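Local coordinates for protein abietadiene synthase, chloroplastic (Abies grandis, PDB 3S9V) that is a mostly helical plastid enzyme of the terpene synthase family, with an N-terminal terpene synthase domain and a metal-binding domain, at residues Leu552-Leu562 / Met572-Phe583. Numbering follows the deposited sequence.
Sequences LFTESVKRWDL and MKICFVGFYNTF
Phe-576 and Phe-553 meet edge to face: their ring planes stand at 87° and their centroids lie 5.2 Å apart, with CD1 of Phe-576 over one face of Phe-553. Followed outward, Phe-576 first borders Phe-553 with CB and CD1, then meets Ser-556 with CE1 and CZ. Its CB touches Phe-553 CE2 at 3.6 Å. CG lies anti to the backbone N, which carries the ring across to helix 547-559. On one flank CE1 also reaches Val-557 CG2; on the other, CE2 comes near the carbonyl oxygen of Asp-561 and Leu-562 CD2. At the tip, CZ of Phe-576 abuts Ser-556 CB, which sits over the ring face as a CH-pi contact, 3.7 Å from the centroid of the Phe-576 ring. The hydroxyl of Ser-556 is engaged within its own helix, where OG donates to Leu-552 O at 2.7 Å.

Phe-553 is a knob among Met-572, Cys-575, Phe-576 and Phe-579, and on the side of helix 521-541 it also touches Leu-537 and Tyr-541. Further along, Trp-560, with positive phi, is the first residue to leave helical backbone angles. CD2 and CE2 of Tyr-580 lie over one face of its indole, the pair oblique, with the five-membered ring at 39° to the phenol ring, while Trp-560 CH2 meets Phe-583 CB at 3.7 Å. Its NE1 is hydrogen-bonded to Asn-584 OD1, which ties the indole to helix 570-594. Leu-562 CD2 rests over a face of Tyr-580, 4.0 Å from the ring centroid.

Segments 552-559 and 572-583 of two consecutive helices run nearly parallel, at 22°, their axes approaching to 11.1 Å. Since nearly all the cross-contacts are apolar or aromatic, cohesion probably rests mainly on shape fit and dispersion; the polar ends of Ser-556 and Trp-560 find partners at Leu-552 and Asn-584.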
loop_
_atom_site.group_PDB
_atom_site.type_symbol
_atom_site.label_atom_id
_atom_site.label_comp_id
_atom_site.label_asym_id
_atom_site.label_seq_id
_atom_site.Cartn_x
_atom_site.Cartn_y
_atom_site.Cartn_z
ATOM N N LEU A 552 -12.478 -47.847 -0.285
ATOM C CA LEU A 552 -13.920 -47.851 -0.090
ATOM C C LEU A 552 -14.408 -46.409 -0.107
ATOM O O LEU A 552 -15.457 -46.109 -0.674
ATOM C CB LEU A 552 -14.291 -48.494 1.248
ATOM C CG LEU A 552 -13.885 -49.950 1.483
ATOM C CD1 LEU A 552 -14.190 -50.314 2.930
ATOM C CD2 LEU A 552 -14.623 -50.873 0.523
ATOM N N PHE A 553 -13.643 -45.513 0.512
ATOM C CA PHE A 553 -14.020 -44.105 0.541
ATOM C C PHE A 553 -14.003 -43.546 -0.884
ATOM O O PHE A 553 -14.974 -42.932 -1.338
ATOM C CB PHE A 553 -13.061 -43.311 1.439
ATOM C CG PHE A 553 -13.598 -41.962 1.867
ATOM C CD1 PHE A 553 -13.562 -40.867 1.002
ATOM C CD2 PHE A 553 -14.157 -41.792 3.137
ATOM C CE1 PHE A 553 -14.072 -39.628 1.395
ATOM C CE2 PHE A 553 -14.670 -40.555 3.539
ATOM C CZ PHE A 553 -14.627 -39.474 2.665
ATOM N N THR A 554 -12.902 -43.772 -1.591
ATOM C CA THR A 554 -12.769 -43.288 -2.962
ATOM C C THR A 554 -13.899 -43.823 -3.841
ATOM O O THR A 554 -14.487 -43.080 -4.642
ATOM C CB THR A 554 -11.407 -43.705 -3.567
ATOM O OG1 THR A 554 -10.353 -43.223 -2.726
ATOM C CG2 THR A 554 -11.229 -43.120 -4.953
ATOM N N GLU A 555 -14.203 -45.110 -3.682
ATOM C CA GLU A 555 -15.262 -45.754 -4.454
ATOM C C GLU A 555 -16.640 -45.205 -4.084
ATOM O O GLU A 555 -17.516 -45.060 -4.945
ATOM C CB GLU A 555 -15.242 -47.267 -4.219
ATOM C CG GLU A 555 -16.386 -48.019 -4.900
ATOM C CD GLU A 555 -16.175 -48.189 -6.393
ATOM O OE1 GLU A 555 -15.970 -47.178 -7.098
ATOM O OE2 GLU A 555 -16.217 -49.345 -6.865
ATOM N N SER A 556 -16.832 -44.913 -2.804
ATOM C CA SER A 556 -18.107 -44.381 -2.335
ATOM C C SER A 556 -18.373 -43.052 -3.022
ATOM O O SER A 556 -19.488 -42.789 -3.471
ATOM C CB SER A 556 -18.090 -44.174 -0.815
ATOM O OG SER A 556 -17.953 -45.401 -0.115
ATOM N N VAL A 557 -17.341 -42.217 -3.099
ATOM C CA VAL A 557 -17.457 -40.910 -3.733
ATOM C C VAL A 557 -17.758 -41.056 -5.227
ATOM O O VAL A 557 -18.515 -40.268 -5.794
ATOM C CB VAL A 557 -16.156 -40.093 -3.546
ATOM C CG1 VAL A 557 -16.287 -38.741 -4.204
ATOM C CG2 VAL A 557 -15.858 -39.926 -2.067
ATOM N N LYS A 558 -17.179 -42.072 -5.859
ATOM C CA LYS A 558 -17.403 -42.299 -7.280
ATOM C C LYS A 558 -18.850 -42.687 -7.624
ATOM O O LYS A 558 -19.446 -42.135 -8.557
ATOM C CB LYS A 558 -16.464 -43.386 -7.799
ATOM C CG LYS A 558 -16.629 -43.648 -9.288
ATOM C CD LYS A 558 -15.970 -44.946 -9.730
ATOM C CE LYS A 558 -16.209 -45.191 -11.214
ATOM N NZ LYS A 558 -15.707 -46.519 -11.653
ATOM N N ARG A 559 -19.410 -43.649 -6.896
ATOM C CA ARG A 559 -20.782 -44.071 -7.170
ATOM C C ARG A 559 -21.785 -43.169 -6.438
ATOM O O ARG A 559 -22.969 -43.139 -6.768
ATOM C CB ARG A 559 -20.976 -45.539 -6.772
ATOM C CG ARG A 559 -20.586 -45.853 -5.351
ATOM C CD ARG A 559 -20.913 -47.290 -4.968
ATOM N NE ARG A 559 -20.018 -48.277 -5.567
ATOM C CZ ARG A 559 -19.984 -49.560 -5.209
ATOM N NH1 ARG A 559 -20.796 -50.003 -4.256
ATOM N NH2 ARG A 559 -19.140 -50.400 -5.792
ATOM N N TRP A 560 -21.280 -42.427 -5.458
ATOM C CA TRP A 560 -22.064 -41.497 -4.648
ATOM C C TRP A 560 -23.331 -42.075 -4.010
ATOM O O TRP A 560 -24.444 -41.624 -4.293
ATOM C CB TRP A 560 -22.406 -40.241 -5.467
ATOM C CG TRP A 560 -22.840 -39.073 -4.622
ATOM C CD1 TRP A 560 -24.120 -38.662 -4.385
ATOM C CD2 TRP A 560 -21.997 -38.231 -3.826
ATOM N NE1 TRP A 560 -24.128 -37.624 -3.487
ATOM C CE2 TRP A 560 -22.838 -37.338 -3.127
ATOM C CE3 TRP A 560 -20.612 -38.148 -3.633
ATOM C CZ2 TRP A 560 -22.343 -36.374 -2.249
ATOM C CZ3 TRP A 560 -20.118 -37.187 -2.760
ATOM C CH2 TRP A 560 -20.984 -36.313 -2.077
ATOM N N ASP A 561 -23.149 -43.076 -3.149
ATOM C CA ASP A 561 -24.251 -43.703 -2.420
ATOM C C ASP A 561 -23.706 -44.243 -1.105
ATOM O O ASP A 561 -22.554 -43.978 -0.754
ATOM C CB ASP A 561 -24.903 -44.838 -3.227
ATOM C CG ASP A 561 -23.946 -45.978 -3.531
ATOM O OD1 ASP A 561 -23.158 -46.364 -2.640
ATOM O OD2 ASP A 561 -23.998 -46.504 -4.663
ATOM N N LEU A 562 -24.527 -44.996 -0.377
ATOM C CA LEU A 562 -24.110 -45.560 0.900
ATOM C C LEU A 562 -24.017 -47.079 0.831
ATOM O O LEU A 562 -24.225 -47.765 1.826
ATOM C CB LEU A 562 -25.102 -45.155 1.997
ATOM C CG LEU A 562 -25.353 -43.653 2.158
ATOM C CD1 LEU A 562 -26.372 -43.416 3.259
ATOM C CD2 LEU A 562 -24.051 -42.945 2.484
ATOM N N MET A 572 -13.989 -44.176 9.655
ATOM C CA MET A 572 -14.184 -43.851 8.246
ATOM C C MET A 572 -15.669 -43.680 7.902
ATOM O O MET A 572 -16.050 -42.747 7.193
ATOM C CB MET A 572 -13.552 -44.940 7.360
ATOM C CG MET A 572 -13.514 -44.604 5.873
ATOM S SD MET A 572 -12.609 -45.780 4.823
ATOM C CE MET A 572 -13.745 -45.937 3.505
ATOM N N LYS A 573 -16.499 -44.578 8.421
ATOM C CA LYS A 573 -17.937 -44.557 8.168
ATOM C C LYS A 573 -18.537 -43.214 8.533
ATOM O O LYS A 573 -19.266 -42.610 7.749
ATOM C CB LYS A 573 -18.618 -45.661 8.980
ATOM C CG LYS A 573 -20.125 -45.732 8.838
ATOM C CD LYS A 573 -20.671 -46.870 9.691
ATOM C CE LYS A 573 -22.190 -46.891 9.718
ATOM N NZ LYS A 573 -22.700 -47.957 10.629
ATOM N N ILE A 574 -18.228 -42.764 9.742
ATOM C CA ILE A 574 -18.708 -41.490 10.246
ATOM C C ILE A 574 -18.222 -40.379 9.319
ATOM O O ILE A 574 -19.009 -39.549 8.852
ATOM C CB ILE A 574 -18.166 -41.239 11.676
ATOM C CG1 ILE A 574 -18.809 -42.221 12.658
ATOM C CG2 ILE A 574 -18.424 -39.802 12.097
ATOM C CD1 ILE A 574 -18.223 -42.140 14.057
ATOM N N CYS A 575 -16.918 -40.375 9.054
ATOM C CA CYS A 575 -16.324 -39.369 8.194
ATOM C C CYS A 575 -17.076 -39.263 6.873
ATOM O O CYS A 575 -17.462 -38.172 6.466
ATOM C CB CYS A 575 -14.851 -39.692 7.928
ATOM S SG CYS A 575 -14.094 -38.613 6.699
ATOM N N PHE A 576 -17.292 -40.394 6.210
ATOM C CA PHE A 576 -17.989 -40.387 4.933
ATOM C C PHE A 576 -19.439 -39.901 5.021
ATOM O O PHE A 576 -19.849 -39.039 4.241
ATOM C CB PHE A 576 -17.978 -41.774 4.283
ATOM C CG PHE A 576 -18.592 -41.784 2.916
ATOM C CD1 PHE A 576 -17.940 -41.179 1.848
ATOM C CD2 PHE A 576 -19.859 -42.319 2.708
ATOM C CE1 PHE A 576 -18.542 -41.096 0.594
ATOM C CE2 PHE A 576 -20.471 -42.243 1.456
ATOM C CZ PHE A 576 -19.811 -41.626 0.397
ATOM N N VAL A 577 -20.217 -40.459 5.949
ATOM C CA VAL A 577 -21.611 -40.052 6.097
ATOM C C VAL A 577 -21.664 -38.532 6.186
ATOM O O VAL A 577 -22.474 -37.893 5.511
ATOM C CB VAL A 577 -22.265 -40.682 7.360
ATOM C CG1 VAL A 577 -23.662 -40.119 7.567
ATOM C CG2 VAL A 577 -22.350 -42.199 7.199
ATOM N N GLY A 578 -20.787 -37.963 7.011
ATOM C CA GLY A 578 -20.725 -36.519 7.149
ATOM C C GLY A 578 -20.373 -35.876 5.814
ATOM O O GLY A 578 -20.999 -34.901 5.402
ATOM N N PHE A 579 -19.376 -36.433 5.134
ATOM C CA PHE A 579 -18.938 -35.928 3.835
ATOM C C PHE A 579 -20.122 -35.906 2.868
ATOM O O PHE A 579 -20.397 -34.892 2.232
ATOM C CB PHE A 579 -17.822 -36.828 3.280
ATOM C CG PHE A 579 -17.294 -36.403 1.931
ATOM C CD1 PHE A 579 -16.383 -35.363 1.818
ATOM C CD2 PHE A 579 -17.692 -37.067 0.771
ATOM C CE1 PHE A 579 -15.872 -34.991 0.574
ATOM C CE2 PHE A 579 -17.189 -36.701 -0.479
ATOM C CZ PHE A 579 -16.276 -35.661 -0.577
ATOM N N TYR A 580 -20.814 -37.038 2.773
ATOM C CA TYR A 580 -21.978 -37.214 1.903
ATOM C C TYR A 580 -23.130 -36.255 2.246
ATOM O O TYR A 580 -23.725 -35.640 1.359
ATOM C CB TYR A 580 -22.442 -38.676 2.001
ATOM C CG TYR A 580 -23.707 -39.061 1.246
ATOM C CD1 TYR A 580 -24.933 -39.191 1.911
ATOM C CD2 TYR A 580 -23.660 -39.383 -0.109
ATOM C CE1 TYR A 580 -26.080 -39.645 1.240
ATOM C CE2 TYR A 580 -24.796 -39.834 -0.785
ATOM C CZ TYR A 580 -26.001 -39.965 -0.105
ATOM O OH TYR A 580 -27.113 -40.426 -0.782
ATOM N N ASN A 581 -23.445 -36.124 3.529
ATOM C CA ASN A 581 -24.526 -35.229 3.926
ATOM C C ASN A 581 -24.173 -33.770 3.634
ATOM O O ASN A 581 -25.002 -33.004 3.145
ATOM C CB ASN A 581 -24.851 -35.397 5.414
ATOM C CG ASN A 581 -25.415 -36.769 5.736
ATOM O OD1 ASN A 581 -26.022 -37.414 4.883
ATOM N ND2 ASN A 581 -25.227 -37.215 6.977
ATOM N N THR A 582 -22.938 -33.391 3.932
ATOM C CA THR A 582 -22.500 -32.032 3.695
ATOM C C THR A 582 -22.543 -31.681 2.212
ATOM O O THR A 582 -23.101 -30.652 1.834
ATOM C CB THR A 582 -21.078 -31.802 4.218
ATOM O OG1 THR A 582 -21.082 -31.843 5.649
ATOM C CG2 THR A 582 -20.551 -30.459 3.757
ATOM N N PHE A 583 -21.991 -32.534 1.358
ATOM C CA PHE A 583 -21.994 -32.190 -0.049
ATOM C C PHE A 583 -23.288 -32.355 -0.825
ATOM O O PHE A 583 -23.431 -31.773 -1.900
ATOM C CB PHE A 583 -20.827 -32.862 -0.758
ATOM C CG PHE A 583 -19.510 -32.234 -0.423
ATOM C CD1 PHE A 583 -18.737 -32.716 0.632
ATOM C CD2 PHE A 583 -19.081 -31.091 -1.102
ATOM C CE1 PHE A 583 -17.560 -32.065 1.012
ATOM C CE2 PHE A 583 -17.907 -30.432 -0.728
ATOM C CZ PHE A 583 -17.146 -30.920 0.332
#